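Local atomic coordinates of long form D7clu1 salivary protein (Culex quinquefasciatus, PDB entry 6V4C), a protein that binds and sequesters adenine nucleotides, ADP and ATP most tightly, and so inhibits platelet aggregation and hemostasis in the host while the mosquito feeds on blood. Residues A[179-184]-A[235-240]; A[210-215]-A[253-258]. All coordinates share one frame; numbering follows the deposited sequence. Where two conformers were deposited one is given.

Contact 1: residues A[179-184]-A[235-240]; sequences KFIKHS and KARDYY
Arg-237 lies across Ser-184, Phe-180 and Ile-181 and meets each with a different part of its side chain. Its CB sits 3.3 Å from Ser-184 OG. CG, anti to the backbone N (chi1 -164°), still touches that hydroxyl oxygen and also reaches the rim of the Phe-180 ring, 3.8 Å from CD2. The chain then bends at chi2 and chi3. NE donates to OD1 of Asp-238, the next residue, at 2.9 Å, and NH2 gives a longer bond to the same oxygen. This side-on salt bridge, with Asp-238 OD1 in or near the guanidinium plane, should restrain the rotation of the group. One face of the guanidinium then rests on Ile-181, with CG1 3.6 Å from NH1 and CD1 close by.

Helices 179-190 and 235-247 belong to the second PBP/GOBP unit of this all-helical protein. The axes of the two short segments cross nearly at a right angle (86°) and approach to 8.1 Å. At the crossing the closest CA atoms are those of Ser-184 and Arg-237. Ala-236 CB packs on Ser-184 O, and Ser-184 CB lies obliquely beside the Tyr-240 ring, in looser contact. Ser-184 OG turns back to its own helix and bonds Phe-180 O at 2.6 Å. That carbonyl also accepts from Ser-184 N.

Phe-180 and Tyr-240 form a T-shaped pair, with planes at 75°. The Phe-180 edge points at the Tyr-240 face, and CZ comes 3.6 Å from Tyr-240 CE1. The Tyr-240 hydroxyl bonds Gly-173 O, and its ring also meets Phe-252 edge-to-face. Between the backbones, a water donates to Ile-181 O and accepts from Arg-237 N, at 2.9 Å from the nitrogen.

Contact 2: residues A[210-215]-A[253-258]; sequences HAVNEN and MKVLDY
Ala-211 meets the ring of Tyr-258 near the C-terminal end of helix 202-211. Its CB is 3.8 Å from Tyr-258 CD2, and its carbonyl O lies 3.4 Å from Tyr-258 CE2. Val-212 follows and carries most of this segment's share of the contact. Its two methyls part over helix 249-263. CG1, anti to the carbonyl carbon (chi1 -61°), touches both the Tyr-258 ring and the backbone of Lys-254: it is 3.6 Å from Tyr-258 CD2 and also meets Lys-254 O and Tyr-258 CB. Val-212 CG2 goes to Val-255 CG2, 3.9 Å away. CB of Val-212 packs on the aliphatic end of Lys-254, whose extended chain brings CE up to it.

Asn-213, with positive phi (68°), is the C-prime residue of a Schellman motif. Glu-214 N bonds Leu-209 O and Asn-213 N bonds His-210 O, which ends the helix and turns the chain. Glu-214 then points its CB toward helix 249-263. Its OE2 stays 4.5 Å from Lys-254 NZ, too far for a salt bridge, while OE1 pairs with Lys-217. Tyr-277 packs against Val-212, Lys-254 and Tyr-258 from outside the two segments. The join between this helix end and helix 249-263 is therefore mainly apolar, and the distant Glu-214 and Lys-254 charges probably add only a mild attraction.

Contact 1 and contact 2 lie 20 Å apart between centres, and their segments alternate along the chain. Helix 179-190 is followed by helix 202-211, and helix 235-247 by helix 249-263. Each contact thus pairs one helix of the first couple with one of the second. They meet directly where Tyr-240 OH packs 3.2 Å from Leu-256 CD2. Neither contact holds an ADP-binding residue. Contact 2 stands off from that site: the Tyr-258 side chain is about 14 Å from the bound nucleotide and about 11 Å from the side chain of Asn-265. In contact 1, Ile-181 borders a bound 2-ethoxyethanol, probably from the crystallisation liquor.

Contact 1: residues A[179-184]-A[235-240]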
# COMPACT_ATOMS: atom_id res chain seq x y z
N LYS A 179 -8.25 -24.37 1.52
CA LYS A 179 -7.36 -23.43 0.84
C LYS A 179 -7.59 -21.99 1.25
O LYS A 179 -6.72 -21.15 1.04
CB LYS A 179 -7.52 -23.55 -0.68
CG LYS A 179 -7.11 -24.88 -1.27
CD LYS A 179 -7.66 -25.00 -2.69
CE LYS A 179 -6.95 -26.08 -3.48
NZ LYS A 179 -7.48 -26.16 -4.87
N PHE A 180 -8.76 -21.68 1.83
CA PHE A 180 -9.07 -20.30 2.17
C PHE A 180 -8.22 -19.77 3.32
O PHE A 180 -8.09 -18.55 3.47
CB PHE A 180 -10.56 -20.13 2.49
CG PHE A 180 -11.00 -18.69 2.57
CD1 PHE A 180 -11.20 -17.95 1.42
CD2 PHE A 180 -11.20 -18.08 3.80
CE1 PHE A 180 -11.60 -16.62 1.49
CE2 PHE A 180 -11.60 -16.75 3.88
CZ PHE A 180 -11.80 -16.02 2.72
N ILE A 181 -7.62 -20.65 4.12
CA ILE A 181 -6.71 -20.19 5.16
C ILE A 181 -5.48 -19.54 4.54
O ILE A 181 -5.06 -18.45 4.95
CB ILE A 181 -6.35 -21.34 6.12
CG1 ILE A 181 -7.59 -21.78 6.90
CG2 ILE A 181 -5.24 -20.92 7.07
CD1 ILE A 181 -7.33 -22.90 7.89
N LYS A 182 -4.91 -20.18 3.52
CA LYS A 182 -3.77 -19.58 2.82
C LYS A 182 -4.19 -18.34 2.04
O LYS A 182 -3.45 -17.35 2.00
CB LYS A 182 -3.14 -20.60 1.87
CG LYS A 182 -2.52 -21.82 2.52
CD LYS A 182 -1.89 -22.70 1.45
CE LYS A 182 -1.59 -24.10 1.96
NZ LYS A 182 -1.13 -24.98 0.84
N HIS A 183 -5.36 -18.39 1.41
CA HIS A 183 -5.79 -17.29 0.55
C HIS A 183 -6.09 -16.04 1.37
O HIS A 183 -5.65 -14.94 1.03
CB HIS A 183 -7.01 -17.71 -0.27
CG HIS A 183 -7.47 -16.67 -1.25
ND1 HIS A 183 -8.68 -16.03 -1.13
CD2 HIS A 183 -6.88 -16.17 -2.36
CE1 HIS A 183 -8.82 -15.17 -2.13
NE2 HIS A 183 -7.74 -15.23 -2.89
N SER A 184 -6.84 -16.20 2.47
CA SER A 184 -7.16 -15.04 3.31
C SER A 184 -5.94 -14.51 4.04
O SER A 184 -5.87 -13.31 4.34
CB SER A 184 -8.30 -15.37 4.27
OG SER A 184 -8.00 -16.51 5.06
N LYS A 235 -4.69 -17.45 11.64
CA LYS A 235 -4.92 -16.17 12.32
C LYS A 235 -5.67 -15.19 11.42
O LYS A 235 -6.70 -14.64 11.82
CB LYS A 235 -3.59 -15.58 12.78
CG LYS A 235 -3.74 -14.40 13.71
CD LYS A 235 -2.39 -13.87 14.16
CE LYS A 235 -2.54 -12.76 15.19
NZ LYS A 235 -1.23 -12.15 15.54
N ALA A 236 -5.16 -14.95 10.21
CA ALA A 236 -5.81 -14.00 9.32
C ALA A 236 -7.22 -14.43 8.98
O ALA A 236 -8.16 -13.62 9.01
CB ALA A 236 -4.98 -13.82 8.04
N ARG A 237 -7.41 -15.72 8.67
CA ARG A 237 -8.74 -16.23 8.35
C ARG A 237 -9.73 -15.95 9.47
O ARG A 237 -10.86 -15.51 9.22
CB ARG A 237 -8.66 -17.73 8.06
CG ARG A 237 -9.88 -18.34 7.36
CD ARG A 237 -11.00 -18.73 8.32
NE ARG A 237 -10.50 -19.50 9.47
CZ ARG A 237 -10.45 -20.83 9.51
NH1 ARG A 237 -10.86 -21.54 8.47
NH2 ARG A 237 -9.99 -21.44 10.59
N ASP A 238 -9.31 -16.18 10.72
CA ASP A 238 -10.23 -16.02 11.85
C ASP A 238 -10.61 -14.56 12.06
O ASP A 238 -11.78 -14.24 12.28
CB ASP A 238 -9.62 -16.62 13.11
CG ASP A 238 -9.38 -18.12 12.99
OD1 ASP A 238 -10.09 -18.78 12.21
OD2 ASP A 238 -8.47 -18.63 13.68
N TYR A 239 -9.63 -13.65 12.00
CA TYR A 239 -9.95 -12.23 12.12
C TYR A 239 -10.76 -11.75 10.93
O TYR A 239 -11.70 -10.95 11.08
CB TYR A 239 -8.66 -11.41 12.27
CG TYR A 239 -8.08 -11.44 13.66
CD1 TYR A 239 -8.72 -10.80 14.72
CD2 TYR A 239 -6.89 -12.10 13.93
CE1 TYR A 239 -8.19 -10.82 16.00
CE2 TYR A 239 -6.35 -12.12 15.20
CZ TYR A 239 -7.01 -11.48 16.23
OH TYR A 239 -6.48 -11.50 17.50
N TYR A 240 -10.42 -12.22 9.73
CA TYR A 240 -11.20 -11.93 8.53
C TYR A 240 -12.66 -12.31 8.74
O TYR A 240 -13.57 -11.52 8.47
CB TYR A 240 -10.59 -12.70 7.36
CG TYR A 240 -11.22 -12.51 6.00
CD1 TYR A 240 -12.40 -13.16 5.66
CD2 TYR A 240 -10.59 -11.75 5.02
CE1 TYR A 240 -12.96 -13.02 4.41
CE2 TYR A 240 -11.14 -11.60 3.76
CZ TYR A 240 -12.33 -12.24 3.47
OH TYR A 240 -12.89 -12.10 2.22
O HOH W 1 -5.37 -17.58 7.75

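Contact 2: residues A[210-215]-A[253-258]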
# COMPACT_ATOMS: atom_id res chain seq x y z
N HIS A 210 -14.27 3.87 5.26
CA HIS A 210 -14.42 5.27 4.90
C HIS A 210 -14.29 5.49 3.39
O HIS A 210 -14.87 6.44 2.85
CB HIS A 210 -13.41 6.12 5.68
CG HIS A 210 -13.50 5.93 7.17
ND1 HIS A 210 -12.47 6.24 8.02
CD2 HIS A 210 -14.50 5.46 7.95
CE1 HIS A 210 -12.82 5.97 9.26
NE2 HIS A 210 -14.06 5.49 9.25
N ALA A 211 -13.56 4.61 2.70
CA ALA A 211 -13.42 4.74 1.25
C ALA A 211 -14.75 4.56 0.54
O ALA A 211 -14.98 5.18 -0.51
CB ALA A 211 -12.39 3.74 0.73
N VAL A 212 -15.64 3.73 1.07
CA VAL A 212 -16.97 3.54 0.50
C VAL A 212 -18.01 4.43 1.19
O VAL A 212 -19.21 4.16 1.10
CB VAL A 212 -17.40 2.07 0.48
CG1 VAL A 212 -16.44 1.26 -0.37
CG2 VAL A 212 -17.48 1.50 1.89
N ASN A 213 -17.56 5.49 1.88
CA ASN A 213 -18.44 6.50 2.47
C ASN A 213 -19.28 5.97 3.63
O ASN A 213 -20.34 6.51 3.94
CB ASN A 213 -19.30 7.22 1.42
CG ASN A 213 -18.47 7.90 0.35
OD1 ASN A 213 -17.39 8.41 0.63
ND2 ASN A 213 -18.97 7.89 -0.88
N GLU A 214 -18.81 4.91 4.29
CA GLU A 214 -19.42 4.44 5.53
C GLU A 214 -18.81 5.21 6.70
O GLU A 214 -17.66 5.64 6.64
CB GLU A 214 -19.16 2.95 5.71
CG GLU A 214 -20.08 2.25 6.69
CD GLU A 214 -21.47 2.01 6.12
OE1 GLU A 214 -22.38 1.67 6.91
OE2 GLU A 214 -21.65 2.17 4.90
N ASN A 215 -19.59 5.40 7.76
CA ASN A 215 -19.10 6.21 8.87
C ASN A 215 -19.46 5.74 10.28
O ASN A 215 -18.74 6.11 11.22
CB ASN A 215 -19.52 7.68 8.71
CG ASN A 215 -21.01 7.86 8.54
OD1 ASN A 215 -21.77 7.76 9.51
ND2 ASN A 215 -21.44 8.12 7.31
N MET A 253 -18.51 -7.00 1.74
CA MET A 253 -18.18 -7.15 0.33
C MET A 253 -18.13 -5.80 -0.38
O MET A 253 -17.32 -5.62 -1.30
CB MET A 253 -19.17 -8.09 -0.37
CG MET A 253 -19.03 -9.52 0.09
SD MET A 253 -17.30 -10.00 0.21
CE MET A 253 -16.80 -9.98 -1.52
N LYS A 254 -18.98 -4.86 0.01
CA LYS A 254 -18.89 -3.51 -0.53
C LYS A 254 -17.52 -2.90 -0.25
O LYS A 254 -16.93 -2.25 -1.13
CB LYS A 254 -20.00 -2.64 0.06
CG LYS A 254 -20.04 -1.22 -0.47
CD LYS A 254 -21.11 -0.41 0.24
CE LYS A 254 -21.10 1.04 -0.22
NZ LYS A 254 -22.16 1.84 0.46
N VAL A 255 -16.99 -3.11 0.96
CA VAL A 255 -15.65 -2.63 1.29
C VAL A 255 -14.61 -3.37 0.47
O VAL A 255 -13.73 -2.75 -0.15
CB VAL A 255 -15.39 -2.78 2.80
CG1 VAL A 255 -13.92 -2.53 3.10
CG2 VAL A 255 -16.26 -1.83 3.59
N LEU A 256 -14.69 -4.70 0.44
CA LEU A 256 -13.66 -5.50 -0.21
C LEU A 256 -13.64 -5.28 -1.72
O LEU A 256 -12.57 -5.21 -2.33
CB LEU A 256 -13.87 -6.98 0.11
CG LEU A 256 -12.67 -7.66 0.76
CD1 LEU A 256 -12.35 -6.99 2.09
CD2 LEU A 256 -12.93 -9.14 0.95
N ASP A 257 -14.82 -5.17 -2.35
CA ASP A 257 -14.87 -4.94 -3.79
C ASP A 257 -14.12 -3.67 -4.16
O ASP A 257 -13.39 -3.64 -5.15
CB ASP A 257 -16.31 -4.87 -4.28
CG ASP A 257 -17.00 -6.22 -4.30
OD1 ASP A 257 -16.30 -7.25 -4.37
OD2 ASP A 257 -18.25 -6.24 -4.25
N TYR A 258 -14.31 -2.60 -3.38
CA TYR A 258 -13.64 -1.34 -3.70
C TYR A 258 -12.15 -1.42 -3.43
O TYR A 258 -11.34 -0.89 -4.21
CB TYR A 258 -14.30 -0.20 -2.93
CG TYR A 258 -13.93 1.17 -3.43
CD1 TYR A 258 -13.85 1.44 -4.79
CD2 TYR A 258 -13.70 2.21 -2.54
CE1 TYR A 258 -13.52 2.70 -5.25
CE2 TYR A 258 -13.37 3.48 -2.99
CZ TYR A 258 -13.29 3.72 -4.34
OH TYR A 258 -12.96 4.98 -4.78